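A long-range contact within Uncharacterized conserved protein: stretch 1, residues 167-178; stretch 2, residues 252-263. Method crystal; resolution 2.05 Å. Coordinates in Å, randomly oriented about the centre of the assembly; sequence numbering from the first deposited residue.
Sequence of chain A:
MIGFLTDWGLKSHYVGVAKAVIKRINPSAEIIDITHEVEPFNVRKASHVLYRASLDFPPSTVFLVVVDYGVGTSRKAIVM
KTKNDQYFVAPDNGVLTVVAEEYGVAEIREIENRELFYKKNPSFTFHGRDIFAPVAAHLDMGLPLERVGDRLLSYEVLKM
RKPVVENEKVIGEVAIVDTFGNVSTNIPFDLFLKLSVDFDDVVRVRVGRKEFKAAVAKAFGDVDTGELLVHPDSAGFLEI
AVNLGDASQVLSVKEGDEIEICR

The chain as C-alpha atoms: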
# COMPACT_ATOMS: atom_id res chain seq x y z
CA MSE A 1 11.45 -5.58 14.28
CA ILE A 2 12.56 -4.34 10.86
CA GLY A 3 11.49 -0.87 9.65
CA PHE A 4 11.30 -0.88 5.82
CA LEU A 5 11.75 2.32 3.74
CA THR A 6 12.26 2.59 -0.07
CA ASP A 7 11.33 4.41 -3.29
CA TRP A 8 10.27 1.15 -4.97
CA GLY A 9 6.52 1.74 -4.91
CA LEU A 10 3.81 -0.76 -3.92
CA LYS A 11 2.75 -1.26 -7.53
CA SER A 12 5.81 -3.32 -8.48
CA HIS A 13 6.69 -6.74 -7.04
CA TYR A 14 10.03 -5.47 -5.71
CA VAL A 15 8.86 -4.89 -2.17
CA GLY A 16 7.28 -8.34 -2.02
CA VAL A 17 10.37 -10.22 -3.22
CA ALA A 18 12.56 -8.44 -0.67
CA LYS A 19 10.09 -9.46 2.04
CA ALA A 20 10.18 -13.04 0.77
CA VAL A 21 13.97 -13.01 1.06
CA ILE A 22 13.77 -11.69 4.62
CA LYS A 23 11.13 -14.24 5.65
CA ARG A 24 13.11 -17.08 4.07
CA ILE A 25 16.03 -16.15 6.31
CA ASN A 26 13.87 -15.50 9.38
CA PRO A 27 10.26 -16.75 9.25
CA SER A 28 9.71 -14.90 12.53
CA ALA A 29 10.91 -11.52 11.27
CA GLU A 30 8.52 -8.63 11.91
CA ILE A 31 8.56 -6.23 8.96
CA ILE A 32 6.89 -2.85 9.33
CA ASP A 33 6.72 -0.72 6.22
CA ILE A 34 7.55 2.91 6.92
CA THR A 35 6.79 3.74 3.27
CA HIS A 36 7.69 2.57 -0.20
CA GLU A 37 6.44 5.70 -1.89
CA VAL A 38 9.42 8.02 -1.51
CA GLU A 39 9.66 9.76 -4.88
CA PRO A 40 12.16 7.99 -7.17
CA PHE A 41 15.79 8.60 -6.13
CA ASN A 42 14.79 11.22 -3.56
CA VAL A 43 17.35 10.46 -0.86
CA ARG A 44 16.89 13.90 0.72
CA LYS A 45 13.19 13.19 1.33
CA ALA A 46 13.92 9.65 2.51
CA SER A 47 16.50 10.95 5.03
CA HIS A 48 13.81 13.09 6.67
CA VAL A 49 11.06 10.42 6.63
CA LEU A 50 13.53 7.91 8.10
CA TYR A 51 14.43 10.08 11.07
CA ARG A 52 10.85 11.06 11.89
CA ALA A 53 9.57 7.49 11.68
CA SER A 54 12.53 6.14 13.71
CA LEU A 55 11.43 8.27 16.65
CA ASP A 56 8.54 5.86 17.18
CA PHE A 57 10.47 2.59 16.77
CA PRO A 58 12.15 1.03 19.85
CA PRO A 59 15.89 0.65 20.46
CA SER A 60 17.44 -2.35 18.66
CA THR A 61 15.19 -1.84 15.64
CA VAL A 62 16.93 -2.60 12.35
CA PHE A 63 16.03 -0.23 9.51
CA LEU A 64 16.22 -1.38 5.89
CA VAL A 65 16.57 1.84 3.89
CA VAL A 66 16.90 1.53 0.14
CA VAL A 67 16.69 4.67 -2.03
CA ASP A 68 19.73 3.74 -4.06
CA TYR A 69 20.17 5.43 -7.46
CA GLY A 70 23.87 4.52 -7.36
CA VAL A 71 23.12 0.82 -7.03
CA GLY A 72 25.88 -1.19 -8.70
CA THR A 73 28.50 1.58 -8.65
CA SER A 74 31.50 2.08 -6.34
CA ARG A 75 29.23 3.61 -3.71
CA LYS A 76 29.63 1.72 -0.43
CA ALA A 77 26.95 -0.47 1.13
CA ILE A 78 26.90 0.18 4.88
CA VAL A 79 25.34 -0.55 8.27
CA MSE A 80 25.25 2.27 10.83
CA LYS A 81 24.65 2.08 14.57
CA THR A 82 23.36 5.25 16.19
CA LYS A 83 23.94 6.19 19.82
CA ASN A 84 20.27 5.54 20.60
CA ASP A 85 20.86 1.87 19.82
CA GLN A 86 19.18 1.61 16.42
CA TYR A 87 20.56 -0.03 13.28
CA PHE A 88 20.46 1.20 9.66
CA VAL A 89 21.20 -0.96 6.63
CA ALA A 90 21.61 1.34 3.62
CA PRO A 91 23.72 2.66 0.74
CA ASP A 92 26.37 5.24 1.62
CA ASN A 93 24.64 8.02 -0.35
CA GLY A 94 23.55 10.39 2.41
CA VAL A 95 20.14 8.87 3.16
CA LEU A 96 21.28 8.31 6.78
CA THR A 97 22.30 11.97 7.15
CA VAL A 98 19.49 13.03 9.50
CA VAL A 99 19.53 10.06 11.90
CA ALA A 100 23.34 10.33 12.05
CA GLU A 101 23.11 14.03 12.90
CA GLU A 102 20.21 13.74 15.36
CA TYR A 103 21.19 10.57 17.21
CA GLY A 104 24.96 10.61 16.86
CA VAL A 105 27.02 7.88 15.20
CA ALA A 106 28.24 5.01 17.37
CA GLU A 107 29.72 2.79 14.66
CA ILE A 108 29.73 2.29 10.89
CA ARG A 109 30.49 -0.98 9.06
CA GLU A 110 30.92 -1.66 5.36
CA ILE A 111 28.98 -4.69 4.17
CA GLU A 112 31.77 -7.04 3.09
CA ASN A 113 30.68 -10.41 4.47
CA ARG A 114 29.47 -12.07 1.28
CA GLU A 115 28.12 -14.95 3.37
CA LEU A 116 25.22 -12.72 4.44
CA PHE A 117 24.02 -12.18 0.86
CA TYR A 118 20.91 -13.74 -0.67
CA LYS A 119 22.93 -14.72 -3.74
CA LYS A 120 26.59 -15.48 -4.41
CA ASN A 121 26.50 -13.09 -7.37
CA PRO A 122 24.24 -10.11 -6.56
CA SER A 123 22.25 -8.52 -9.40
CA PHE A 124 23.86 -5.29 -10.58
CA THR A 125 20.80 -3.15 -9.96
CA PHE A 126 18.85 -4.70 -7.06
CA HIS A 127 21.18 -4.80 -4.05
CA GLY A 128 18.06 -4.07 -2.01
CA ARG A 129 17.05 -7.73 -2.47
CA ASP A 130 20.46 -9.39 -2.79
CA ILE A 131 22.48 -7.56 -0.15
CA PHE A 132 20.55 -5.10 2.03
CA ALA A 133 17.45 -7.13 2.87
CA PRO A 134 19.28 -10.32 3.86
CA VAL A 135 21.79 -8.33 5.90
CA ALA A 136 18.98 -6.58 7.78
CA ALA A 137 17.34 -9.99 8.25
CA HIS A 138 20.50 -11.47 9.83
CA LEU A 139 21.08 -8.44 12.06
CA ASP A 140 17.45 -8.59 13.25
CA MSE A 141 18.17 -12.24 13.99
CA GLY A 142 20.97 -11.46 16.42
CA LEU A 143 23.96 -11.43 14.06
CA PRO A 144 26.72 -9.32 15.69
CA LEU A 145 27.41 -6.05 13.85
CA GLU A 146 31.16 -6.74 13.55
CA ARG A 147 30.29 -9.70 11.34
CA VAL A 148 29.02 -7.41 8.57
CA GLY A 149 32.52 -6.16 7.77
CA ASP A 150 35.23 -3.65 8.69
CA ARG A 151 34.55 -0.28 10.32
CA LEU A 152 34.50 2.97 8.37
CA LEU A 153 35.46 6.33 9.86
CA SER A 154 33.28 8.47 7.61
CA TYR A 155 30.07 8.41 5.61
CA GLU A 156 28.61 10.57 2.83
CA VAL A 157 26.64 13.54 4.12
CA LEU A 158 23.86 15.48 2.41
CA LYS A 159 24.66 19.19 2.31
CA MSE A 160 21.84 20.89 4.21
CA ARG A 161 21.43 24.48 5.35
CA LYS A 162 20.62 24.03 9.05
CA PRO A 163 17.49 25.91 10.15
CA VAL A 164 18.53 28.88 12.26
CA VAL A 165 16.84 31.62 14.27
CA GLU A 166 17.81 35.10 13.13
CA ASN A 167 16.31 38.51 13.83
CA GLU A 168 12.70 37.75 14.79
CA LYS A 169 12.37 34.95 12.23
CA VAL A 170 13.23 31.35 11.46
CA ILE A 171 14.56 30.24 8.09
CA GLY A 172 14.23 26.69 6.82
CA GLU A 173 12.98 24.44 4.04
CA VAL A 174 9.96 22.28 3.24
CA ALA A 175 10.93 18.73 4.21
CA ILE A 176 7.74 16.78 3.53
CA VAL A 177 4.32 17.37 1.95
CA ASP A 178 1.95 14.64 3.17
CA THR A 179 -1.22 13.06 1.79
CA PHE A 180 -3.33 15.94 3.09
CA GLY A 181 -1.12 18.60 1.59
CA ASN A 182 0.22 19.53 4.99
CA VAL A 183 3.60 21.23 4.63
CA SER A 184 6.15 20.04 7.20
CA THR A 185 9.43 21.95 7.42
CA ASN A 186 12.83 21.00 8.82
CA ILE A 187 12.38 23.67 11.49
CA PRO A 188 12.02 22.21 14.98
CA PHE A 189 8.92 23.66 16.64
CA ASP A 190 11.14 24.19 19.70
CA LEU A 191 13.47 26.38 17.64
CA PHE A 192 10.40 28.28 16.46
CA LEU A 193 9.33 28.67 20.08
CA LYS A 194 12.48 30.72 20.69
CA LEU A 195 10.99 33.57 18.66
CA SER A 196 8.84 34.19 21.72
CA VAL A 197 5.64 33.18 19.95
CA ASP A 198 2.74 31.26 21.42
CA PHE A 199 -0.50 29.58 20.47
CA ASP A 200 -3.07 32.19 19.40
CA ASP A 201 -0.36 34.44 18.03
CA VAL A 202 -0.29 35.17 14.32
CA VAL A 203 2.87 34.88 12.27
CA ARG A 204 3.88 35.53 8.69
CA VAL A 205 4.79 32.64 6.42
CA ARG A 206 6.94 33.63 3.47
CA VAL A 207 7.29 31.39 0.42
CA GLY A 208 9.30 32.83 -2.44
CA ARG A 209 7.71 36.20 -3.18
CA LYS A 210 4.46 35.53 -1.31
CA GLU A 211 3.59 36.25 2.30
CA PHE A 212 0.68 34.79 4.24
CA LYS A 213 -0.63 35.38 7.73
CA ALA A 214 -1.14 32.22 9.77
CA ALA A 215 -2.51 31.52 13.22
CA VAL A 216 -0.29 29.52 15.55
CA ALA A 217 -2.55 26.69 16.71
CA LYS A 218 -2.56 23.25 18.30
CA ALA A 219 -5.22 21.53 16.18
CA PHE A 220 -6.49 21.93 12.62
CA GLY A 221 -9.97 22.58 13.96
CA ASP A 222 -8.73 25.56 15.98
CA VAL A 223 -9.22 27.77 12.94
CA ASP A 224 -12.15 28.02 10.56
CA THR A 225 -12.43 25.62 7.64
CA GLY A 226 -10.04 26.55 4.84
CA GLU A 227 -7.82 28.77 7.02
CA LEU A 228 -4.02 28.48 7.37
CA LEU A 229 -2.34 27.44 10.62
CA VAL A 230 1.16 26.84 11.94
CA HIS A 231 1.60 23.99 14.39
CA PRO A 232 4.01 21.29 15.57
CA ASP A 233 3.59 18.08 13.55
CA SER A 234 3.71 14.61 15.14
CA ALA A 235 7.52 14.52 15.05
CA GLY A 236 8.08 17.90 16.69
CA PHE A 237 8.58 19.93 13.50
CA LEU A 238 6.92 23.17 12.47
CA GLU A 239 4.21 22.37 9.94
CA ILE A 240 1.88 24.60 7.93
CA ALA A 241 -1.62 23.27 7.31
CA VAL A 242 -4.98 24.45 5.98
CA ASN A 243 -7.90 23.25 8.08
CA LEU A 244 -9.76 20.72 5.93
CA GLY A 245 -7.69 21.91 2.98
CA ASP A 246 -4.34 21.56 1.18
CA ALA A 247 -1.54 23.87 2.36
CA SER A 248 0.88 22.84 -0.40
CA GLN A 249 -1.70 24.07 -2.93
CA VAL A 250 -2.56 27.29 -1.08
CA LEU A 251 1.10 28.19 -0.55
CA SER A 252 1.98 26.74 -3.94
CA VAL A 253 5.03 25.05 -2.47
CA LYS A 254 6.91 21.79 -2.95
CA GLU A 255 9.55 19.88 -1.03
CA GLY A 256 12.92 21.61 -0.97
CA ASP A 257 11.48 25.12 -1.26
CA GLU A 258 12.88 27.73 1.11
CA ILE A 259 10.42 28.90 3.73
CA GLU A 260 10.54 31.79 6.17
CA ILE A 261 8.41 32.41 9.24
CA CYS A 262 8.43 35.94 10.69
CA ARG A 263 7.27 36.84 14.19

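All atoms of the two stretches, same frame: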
# COMPACT_ATOMS: atom_id res chain seq x y z
N ASN A 167 17.07 37.27 13.86
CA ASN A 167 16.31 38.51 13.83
C ASN A 167 14.80 38.36 13.69
O ASN A 167 14.23 38.65 12.63
CB ASN A 167 16.84 39.41 12.71
CG ASN A 167 18.33 39.70 12.85
OD1 ASN A 167 18.77 40.23 13.88
ND2 ASN A 167 19.10 39.37 11.83
N GLU A 168 14.15 37.90 14.76
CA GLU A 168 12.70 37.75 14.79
C GLU A 168 12.08 36.70 13.86
O GLU A 168 10.86 36.56 13.81
CB GLU A 168 12.04 39.10 14.49
CG GLU A 168 12.54 40.25 15.37
CD GLU A 168 12.07 41.61 14.88
OE1 GLU A 168 12.43 42.63 15.51
OE2 GLU A 168 11.33 41.66 13.87
N LYS A 169 12.91 35.96 13.13
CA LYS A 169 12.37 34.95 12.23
C LYS A 169 13.19 33.68 12.17
O LYS A 169 14.34 33.63 12.61
CB LYS A 169 12.23 35.52 10.82
CG LYS A 169 13.55 35.79 10.13
CD LYS A 169 13.34 36.30 8.71
CE LYS A 169 14.67 36.53 8.01
NZ LYS A 169 14.50 37.03 6.62
N VAL A 170 12.57 32.64 11.62
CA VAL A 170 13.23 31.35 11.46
C VAL A 170 13.24 31.01 9.98
O VAL A 170 12.22 31.13 9.29
CB VAL A 170 12.49 30.24 12.24
CG1 VAL A 170 12.64 30.46 13.73
CG2 VAL A 170 11.02 30.23 11.85
N ILE A 171 14.40 30.60 9.49
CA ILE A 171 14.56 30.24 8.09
C ILE A 171 14.76 28.73 7.98
O ILE A 171 15.47 28.14 8.78
CB ILE A 171 15.79 30.95 7.47
CG1 ILE A 171 16.04 30.41 6.05
CG2 ILE A 171 17.01 30.74 8.35
CD1 ILE A 171 17.28 30.98 5.38
N GLY A 172 14.11 28.12 7.00
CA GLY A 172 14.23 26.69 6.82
C GLY A 172 13.79 26.26 5.44
O GLY A 172 13.77 27.06 4.50
N GLU A 173 13.42 24.99 5.31
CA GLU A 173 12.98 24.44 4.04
C GLU A 173 11.84 23.46 4.25
O GLU A 173 11.67 22.93 5.35
CB GLU A 173 14.13 23.69 3.36
CG GLU A 173 15.42 24.50 3.25
CD GLU A 173 16.65 23.62 3.24
OE1 GLU A 173 16.80 22.80 2.30
OE2 GLU A 173 17.47 23.74 4.17
N VAL A 174 11.06 23.23 3.20
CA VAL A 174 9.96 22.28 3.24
C VAL A 174 10.60 20.89 3.16
O VAL A 174 11.31 20.58 2.20
CB VAL A 174 9.01 22.46 2.03
CG1 VAL A 174 7.97 21.34 2.00
CG2 VAL A 174 8.33 23.82 2.10
N ALA A 175 10.36 20.07 4.17
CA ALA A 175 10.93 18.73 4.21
C ALA A 175 10.00 17.67 3.64
O ALA A 175 10.43 16.77 2.90
CB ALA A 175 11.29 18.38 5.65
N ILE A 176 8.71 17.77 3.98
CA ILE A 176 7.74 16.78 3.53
C ILE A 176 6.35 17.36 3.33
O ILE A 176 5.87 18.15 4.15
CB ILE A 176 7.58 15.65 4.57
CG1 ILE A 176 8.93 14.97 4.82
CG2 ILE A 176 6.53 14.64 4.09
CD1 ILE A 176 8.91 14.02 5.99
N VAL A 177 5.71 16.97 2.23
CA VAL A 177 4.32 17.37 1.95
C VAL A 177 3.59 16.04 2.06
O VAL A 177 3.87 15.12 1.29
CB VAL A 177 4.15 17.93 0.52
CG1 VAL A 177 2.66 18.11 0.20
CG2 VAL A 177 4.87 19.28 0.38
N ASP A 178 2.66 15.91 3.02
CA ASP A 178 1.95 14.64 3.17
C ASP A 178 0.71 14.47 2.31
O ASP A 178 0.41 15.30 1.45
CB ASP A 178 1.60 14.38 4.65
CG ASP A 178 0.56 15.33 5.20
OD1 ASP A 178 -0.21 15.92 4.41
OD2 ASP A 178 0.50 15.48 6.44
N SER A 252 1.38 27.03 -2.65
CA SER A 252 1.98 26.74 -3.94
C SER A 252 3.45 26.41 -3.71
O SER A 252 4.34 27.00 -4.32
CB SER A 252 1.85 27.95 -4.87
OG SER A 252 2.35 27.65 -6.16
N VAL A 253 3.68 25.46 -2.81
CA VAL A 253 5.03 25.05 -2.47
C VAL A 253 5.26 23.56 -2.66
O VAL A 253 4.31 22.78 -2.69
CB VAL A 253 5.36 25.42 -1.00
CG1 VAL A 253 4.48 24.61 -0.05
CG2 VAL A 253 6.82 25.16 -0.71
N LYS A 254 6.53 23.19 -2.78
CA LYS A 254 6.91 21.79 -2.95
C LYS A 254 8.11 21.53 -2.05
O LYS A 254 8.73 22.46 -1.55
CB LYS A 254 7.29 21.51 -4.41
CG LYS A 254 8.39 22.41 -4.94
CD LYS A 254 8.69 22.14 -6.41
CE LYS A 254 9.74 23.11 -6.96
NZ LYS A 254 9.26 24.53 -6.94
N GLU A 255 8.42 20.26 -1.86
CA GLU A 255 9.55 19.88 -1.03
C GLU A 255 10.85 20.49 -1.53
O GLU A 255 11.11 20.52 -2.73
CB GLU A 255 9.65 18.35 -0.98
CG GLU A 255 8.62 17.73 -0.07
CD GLU A 255 8.35 16.27 -0.39
OE1 GLU A 255 9.28 15.58 -0.87
OE2 GLU A 255 7.21 15.80 -0.14
N GLY A 256 11.65 21.00 -0.61
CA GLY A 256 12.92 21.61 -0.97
C GLY A 256 12.85 23.13 -0.99
O GLY A 256 13.87 23.80 -0.81
N ASP A 257 11.66 23.67 -1.21
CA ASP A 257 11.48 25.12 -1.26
C ASP A 257 11.82 25.81 0.05
O ASP A 257 11.49 25.32 1.13
CB ASP A 257 10.03 25.45 -1.65
CG ASP A 257 9.72 25.11 -3.09
OD1 ASP A 257 10.55 24.45 -3.74
OD2 ASP A 257 8.64 25.51 -3.57
N GLU A 258 12.49 26.95 -0.06
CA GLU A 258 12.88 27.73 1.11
C GLU A 258 11.62 28.31 1.74
O GLU A 258 10.71 28.73 1.04
CB GLU A 258 13.81 28.89 0.72
CG GLU A 258 15.19 28.47 0.26
CD GLU A 258 16.11 29.67 0.02
OE1 GLU A 258 17.29 29.45 -0.33
OE2 GLU A 258 15.65 30.82 0.19
N ILE A 259 11.58 28.35 3.06
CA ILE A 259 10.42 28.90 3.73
C ILE A 259 10.86 29.74 4.92
O ILE A 259 11.77 29.37 5.66
CB ILE A 259 9.44 27.78 4.18
CG1 ILE A 259 8.09 28.39 4.55
CG2 ILE A 259 10.02 27.01 5.35
CD1 ILE A 259 7.00 27.35 4.76
N GLU A 260 10.22 30.89 5.09
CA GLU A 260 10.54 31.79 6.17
C GLU A 260 9.31 32.08 7.01
O GLU A 260 8.21 32.26 6.48
CB GLU A 260 11.11 33.09 5.58
CG GLU A 260 11.13 34.26 6.54
CD GLU A 260 11.58 35.54 5.86
OE1 GLU A 260 12.75 35.59 5.42
OE2 GLU A 260 10.77 36.49 5.77
N ILE A 261 9.50 32.14 8.32
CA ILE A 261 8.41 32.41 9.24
C ILE A 261 8.78 33.57 10.16
O ILE A 261 9.60 33.41 11.07
CB ILE A 261 8.08 31.16 10.07
CG1 ILE A 261 7.78 29.99 9.12
CG2 ILE A 261 6.88 31.42 10.97
CD1 ILE A 261 7.84 28.65 9.77
N CYS A 262 8.18 34.73 9.91
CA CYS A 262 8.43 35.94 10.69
C CYS A 262 7.49 36.09 11.88
O CYS A 262 6.31 35.78 11.79
CB CYS A 262 8.30 37.18 9.81
SG CYS A 262 9.60 37.40 8.58
N ARG A 263 8.04 36.61 12.97
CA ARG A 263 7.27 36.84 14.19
C ARG A 263 6.28 37.96 13.88
O ARG A 263 6.56 38.74 12.93
CB ARG A 263 8.20 37.26 15.32
CG ARG A 263 7.92 36.65 16.69
CD ARG A 263 6.66 37.21 17.34
NE ARG A 263 5.44 36.75 16.69
CZ ARG A 263 4.21 37.02 17.13
NH1 ARG A 263 4.03 37.76 18.22
NH2 ARG A 263 3.16 36.56 16.47
OXT ARG A 263 5.25 38.07 14.57

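The strongest polar link is the salt bridge between Lys169 and Glu260, with Lys169 NZ 2.6 Å from Glu260 OE1. The two residues are not directly paired: Lys169 sits across from Cys262, and its extended side chain reaches diagonally along the same face of the sheet to meet the carboxylate. On the way it passes Cys262, Lys169 CD lying 3.9 Å from Cys262 SG.

Beneath this charge pair runs an antiparallel ladder. Val170 and Ile261 exchange two hydrogen bonds, Val170 N to Ile261 O and Ile261 N to Val170 O, both 3.1 Å. Gly172 and Ile259 repeat the pattern, with Gly172 N to Ile259 O at 3.0 Å and Ile259 N to Gly172 O at 2.9 Å. Arg263 N extends the bonding at one end, 2.9 Å from Glu168 O.

At the other end the ladder gives way to a type II turn from Lys254 to Asp257, yet Val174 keeps both backbone groups satisfied: Val174 N donates to Asp257 O at 3.0 Å, and Val174 O accepts from Gly256 N at 2.9 Å. Gly256 adopts a positive phi at which a CB would jam against the preceding carbonyl, so the turn itself calls for glycine. Glu255 then uses its side chain where the backbone pairing has ended, Glu255 OE2 accepting from Val177 N at 3.0 Å.

Packing follows the alternation of the strands. Lys169, Ile171 and Glu173 share one face with Cys262, Glu260 and Glu258. The opposite face carries Val170, Ile259 and Ile261, all buried, with Val170 CG2 3.6 Å from Ile261 CB. Gly172 adds no side chain beside Ile259. Farther along, Val174 points toward the other stretch and, of all the residues in the two stretches, has the most area covered by its partner; Val174 CG2 meets Val253 CG2 at 3.5 Å, closing an apolar contact beside the turn's hydrogen bonds.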